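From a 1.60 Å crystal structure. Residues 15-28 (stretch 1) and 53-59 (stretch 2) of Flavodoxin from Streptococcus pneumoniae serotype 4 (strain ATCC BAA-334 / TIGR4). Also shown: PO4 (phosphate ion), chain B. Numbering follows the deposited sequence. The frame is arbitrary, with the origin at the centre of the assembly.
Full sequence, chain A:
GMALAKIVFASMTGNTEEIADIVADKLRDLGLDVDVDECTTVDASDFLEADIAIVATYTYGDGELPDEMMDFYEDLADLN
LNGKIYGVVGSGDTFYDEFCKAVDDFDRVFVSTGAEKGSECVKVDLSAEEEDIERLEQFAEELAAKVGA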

# COMPACT_ATOMS: atom_id res chain seq x y z
N ASN A 15 8.85 -4.02 9.42
CA ASN A 15 9.22 -4.35 8.05
C ASN A 15 8.36 -3.61 7.06
O ASN A 15 8.85 -3.11 6.01
CB ASN A 15 9.15 -5.83 7.77
CG ASN A 15 10.18 -6.62 8.57
OD1 ASN A 15 11.28 -6.15 8.79
ND2 ASN A 15 9.81 -7.76 9.02
N THR A 16 7.06 -3.60 7.32
CA THR A 16 6.13 -2.98 6.43
C THR A 16 6.28 -1.49 6.41
O THR A 16 6.15 -0.88 5.36
CB THR A 16 4.66 -3.45 6.67
OG1 THR A 16 4.63 -4.89 6.55
CG2 THR A 16 3.72 -2.84 5.67
N GLU A 17 6.61 -0.87 7.56
CA GLU A 17 6.91 0.55 7.58
C GLU A 17 8.11 0.93 6.69
O GLU A 17 8.03 1.89 5.88
CB GLU A 17 7.07 1.15 9.00
CG GLU A 17 7.25 2.64 8.94
CD GLU A 17 7.34 3.37 10.25
OE1 GLU A 17 7.26 2.75 11.33
OE2 GLU A 17 7.43 4.64 10.13
N GLU A 18 9.14 0.10 6.74
CA GLU A 18 10.35 0.32 5.98
C GLU A 18 10.05 0.24 4.46
O GLU A 18 10.53 1.05 3.66
CB GLU A 18 11.38 -0.74 6.30
CG GLU A 18 12.64 -0.53 5.54
CD GLU A 18 13.78 -1.29 6.10
OE1 GLU A 18 14.87 -0.67 6.15
OE2 GLU A 18 13.60 -2.49 6.45
N ILE A 19 9.21 -0.71 4.11
CA ILE A 19 8.74 -0.88 2.72
C ILE A 19 7.96 0.30 2.23
O ILE A 19 8.17 0.74 1.08
CB ILE A 19 7.95 -2.19 2.64
CG1 ILE A 19 8.90 -3.42 2.77
CG2 ILE A 19 6.98 -2.24 1.47
CD1 ILE A 19 8.12 -4.69 3.15
N ALA A 20 7.04 0.81 3.05
CA ALA A 20 6.27 2.02 2.72
C ALA A 20 7.25 3.17 2.43
O ALA A 20 7.08 3.98 1.50
CB ALA A 20 5.35 2.38 3.89
N ASP A 21 8.23 3.29 3.31
CA ASP A 21 9.24 4.34 3.20
C ASP A 21 10.11 4.26 1.95
O ASP A 21 10.41 5.34 1.36
CB ASP A 21 10.08 4.38 4.49
CG ASP A 21 9.33 4.96 5.67
OD1 ASP A 21 8.32 5.74 5.53
OD2 ASP A 21 9.81 4.63 6.80
N ILE A 22 10.45 3.05 1.52
CA ILE A 22 11.17 2.87 0.27
C ILE A 22 10.35 3.40 -0.91
O ILE A 22 10.90 4.04 -1.83
CB ILE A 22 11.57 1.39 0.09
CG1 ILE A 22 12.61 1.01 1.12
CG2 ILE A 22 11.98 1.02 -1.34
CD1 ILE A 22 12.65 -0.46 1.43
N VAL A 23 9.06 3.02 -0.94
CA VAL A 23 8.20 3.48 -2.02
C VAL A 23 8.04 5.00 -2.01
O VAL A 23 8.21 5.64 -3.05
CB VAL A 23 6.82 2.79 -1.92
CG1 VAL A 23 5.85 3.38 -2.92
CG2 VAL A 23 6.97 1.26 -2.11
N ALA A 24 7.79 5.59 -0.82
CA ALA A 24 7.65 7.01 -0.63
C ALA A 24 8.88 7.75 -1.12
O ALA A 24 8.73 8.74 -1.79
CB ALA A 24 7.47 7.37 0.82
N ASP A 25 10.07 7.23 -0.78
CA ASP A 25 11.32 7.90 -1.14
C ASP A 25 11.52 7.93 -2.65
O ASP A 25 11.97 8.99 -3.20
CB ASP A 25 12.48 7.32 -0.38
CG ASP A 25 12.45 7.70 1.10
OD1 ASP A 25 11.66 8.62 1.48
OD2 ASP A 25 13.22 7.08 1.81
N LYS A 26 11.17 6.85 -3.36
CA LYS A 26 11.35 6.87 -4.83
C LYS A 26 10.34 7.88 -5.42
O LYS A 26 10.67 8.68 -6.29
CB LYS A 26 11.29 5.46 -5.42
CG LYS A 26 11.27 5.39 -6.96
CD LYS A 26 12.51 5.97 -7.58
CE LYS A 26 13.75 5.07 -7.29
NZ LYS A 26 14.99 5.53 -8.02
N LEU A 27 9.07 7.84 -4.97
CA LEU A 27 8.07 8.79 -5.45
C LEU A 27 8.47 10.26 -5.23
O LEU A 27 8.25 11.09 -6.15
CB LEU A 27 6.67 8.50 -4.94
CG LEU A 27 6.00 7.21 -5.36
CD1 LEU A 27 4.64 7.02 -4.61
CD2 LEU A 27 5.77 7.15 -6.86
N ARG A 28 9.05 10.55 -4.07
CA ARG A 28 9.55 11.91 -3.82
C ARG A 28 10.68 12.27 -4.78
O ARG A 28 10.65 13.34 -5.38
CB ARG A 28 9.96 12.10 -2.36
CG ARG A 28 8.78 12.10 -1.43
CD ARG A 28 9.23 12.19 0.03
NE ARG A 28 8.11 12.35 0.95
CZ ARG A 28 7.91 11.63 2.05
NH1 ARG A 28 8.76 10.69 2.43
NH2 ARG A 28 6.82 11.88 2.79
N ALA A 53 -3.28 6.25 -4.54
CA ALA A 53 -3.57 5.61 -3.21
C ALA A 53 -2.80 4.31 -3.05
O ALA A 53 -3.00 3.42 -3.88
CB ALA A 53 -5.06 5.33 -3.09
N ILE A 54 -2.01 4.17 -1.98
CA ILE A 54 -1.20 2.97 -1.72
C ILE A 54 -1.47 2.50 -0.28
O ILE A 54 -1.46 3.34 0.68
CB ILE A 54 0.29 3.22 -1.94
CG1 ILE A 54 0.60 3.60 -3.41
CG2 ILE A 54 1.14 2.06 -1.47
CD1 ILE A 54 1.89 4.27 -3.62
N VAL A 55 -1.68 1.19 -0.14
CA VAL A 55 -1.70 0.53 1.16
C VAL A 55 -0.49 -0.38 1.24
O VAL A 55 -0.23 -1.15 0.30
CB VAL A 55 -2.99 -0.27 1.43
CG1 VAL A 55 -2.85 -1.22 2.59
CG2 VAL A 55 -4.15 0.71 1.57
N ALA A 56 0.20 -0.26 2.37
CA ALA A 56 1.28 -1.18 2.72
C ALA A 56 0.85 -1.90 3.99
O ALA A 56 0.66 -1.27 5.03
CB ALA A 56 2.57 -0.36 2.95
N THR A 57 0.70 -3.21 3.96
CA THR A 57 0.19 -3.95 5.13
C THR A 57 0.90 -5.26 5.40
O THR A 57 1.24 -5.97 4.48
CB THR A 57 -1.35 -4.16 4.98
OG1 THR A 57 -1.90 -4.67 6.21
CG2 THR A 57 -1.70 -5.05 3.79
N TYR A 58 1.05 -5.59 6.67
CA TYR A 58 1.41 -6.96 7.11
C TYR A 58 0.06 -7.77 7.17
O TYR A 58 -1.01 -7.23 6.95
CB TYR A 58 2.15 -6.95 8.45
CG TYR A 58 1.35 -6.54 9.69
CD1 TYR A 58 1.18 -5.24 10.00
CD2 TYR A 58 0.79 -7.49 10.54
CE1 TYR A 58 0.54 -4.85 11.19
CE2 TYR A 58 0.07 -7.14 11.69
CZ TYR A 58 -0.06 -5.82 12.02
OH TYR A 58 -0.75 -5.44 13.16
N THR A 59 0.19 -9.05 7.43
CA THR A 59 -0.94 -9.96 7.55
C THR A 59 -0.87 -10.60 8.97
O THR A 59 0.20 -10.97 9.42
CB THR A 59 -0.81 -11.06 6.50
OG1 THR A 59 -0.78 -10.49 5.19
CG2 THR A 59 -1.87 -12.08 6.59
P PO4 B . 5.78 -6.01 9.91
O1 PO4 B . 5.55 -4.62 9.49
O2 PO4 B . 7.19 -6.22 10.43
O3 PO4 B . 5.53 -6.94 8.78
O4 PO4 B . 4.86 -6.35 10.99

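The most unusual feature of this contact is the phosphate ion at the N-terminal end of the helix, held by the first residues of the helix and lying against Tyr-58 of the other stretch. The backbone nitrogens at the start of a helix have no preceding turn to supply acceptors, and here two of them turn to the anion: Asn-15 N donates to PO4 O2 at 2.9 Å and Thr-16 N to PO4 O1 at 2.8 Å. Thr-16 adds its hydroxyl, with OG1 donating to PO4 O3 at 3.2 Å. From the second stretch, Tyr-58 CB comes within 3.4 Å of PO4 O3, a packing contact. The ion probably came from the crystallisation liquor; flavodoxins as a family bind the phosphate-bearing cofactor FMN.

Thr-16 is also the residue most covered by the second stretch, and its two branches face different surroundings. Thr-16 CG2 packs on the backbone between Ala-56 and Thr-57, 3.5 Å from both Ala-56 C and Thr-57 N, while Thr-16 OG1 reaches the phosphate and lies 3.7 Å from Tyr-58 CB. A threonine suits this place because it offers a methyl and a hydroxyl from one short side chain.

Farther along the helix, its axis and that of the strand run roughly antiparallel, at 153°, and the axes approach to 8.9 Å. Small residues allow the backbones to come close: Ala-20 and Ala-56 have CA atoms 5.9 Å apart, and their methyls meet, CB to CB, at 4.0 Å. Ala-56 points toward the helix, whereas Ala-20 points sideways, so the meeting is an oblique one between two compact groups.

One turn on and beyond, larger side chains fill the space. Ile-54, two residues before Ala-56, also points toward the helix, as expected from the alternation of a strand; Val-55 between them makes no contact. With chi1 near -62° (m) and chi2 t, Ile-54 extends CD1 to 4.1 Å from Val-23 CG1 and 4.0 Å from Leu-27 CD1. Val-23 and Leu-27 lie one helical turn apart, and the backbone bond from Leu-27 N to Val-23 O, 3.0 Å, helps hold them in that spacing. Branched aliphatic side chains suit this buried place, since they fill space and bring no polar group that would need a hydrogen-bond partner.

No hydrogen bond crosses between the stretches. Thr-57 points away from the helix, and its OG1 donates to Tyr-58 O at 2.8 Å within its own stretch. The direct contact is thus one of packing, burying 263 Å² over both sides.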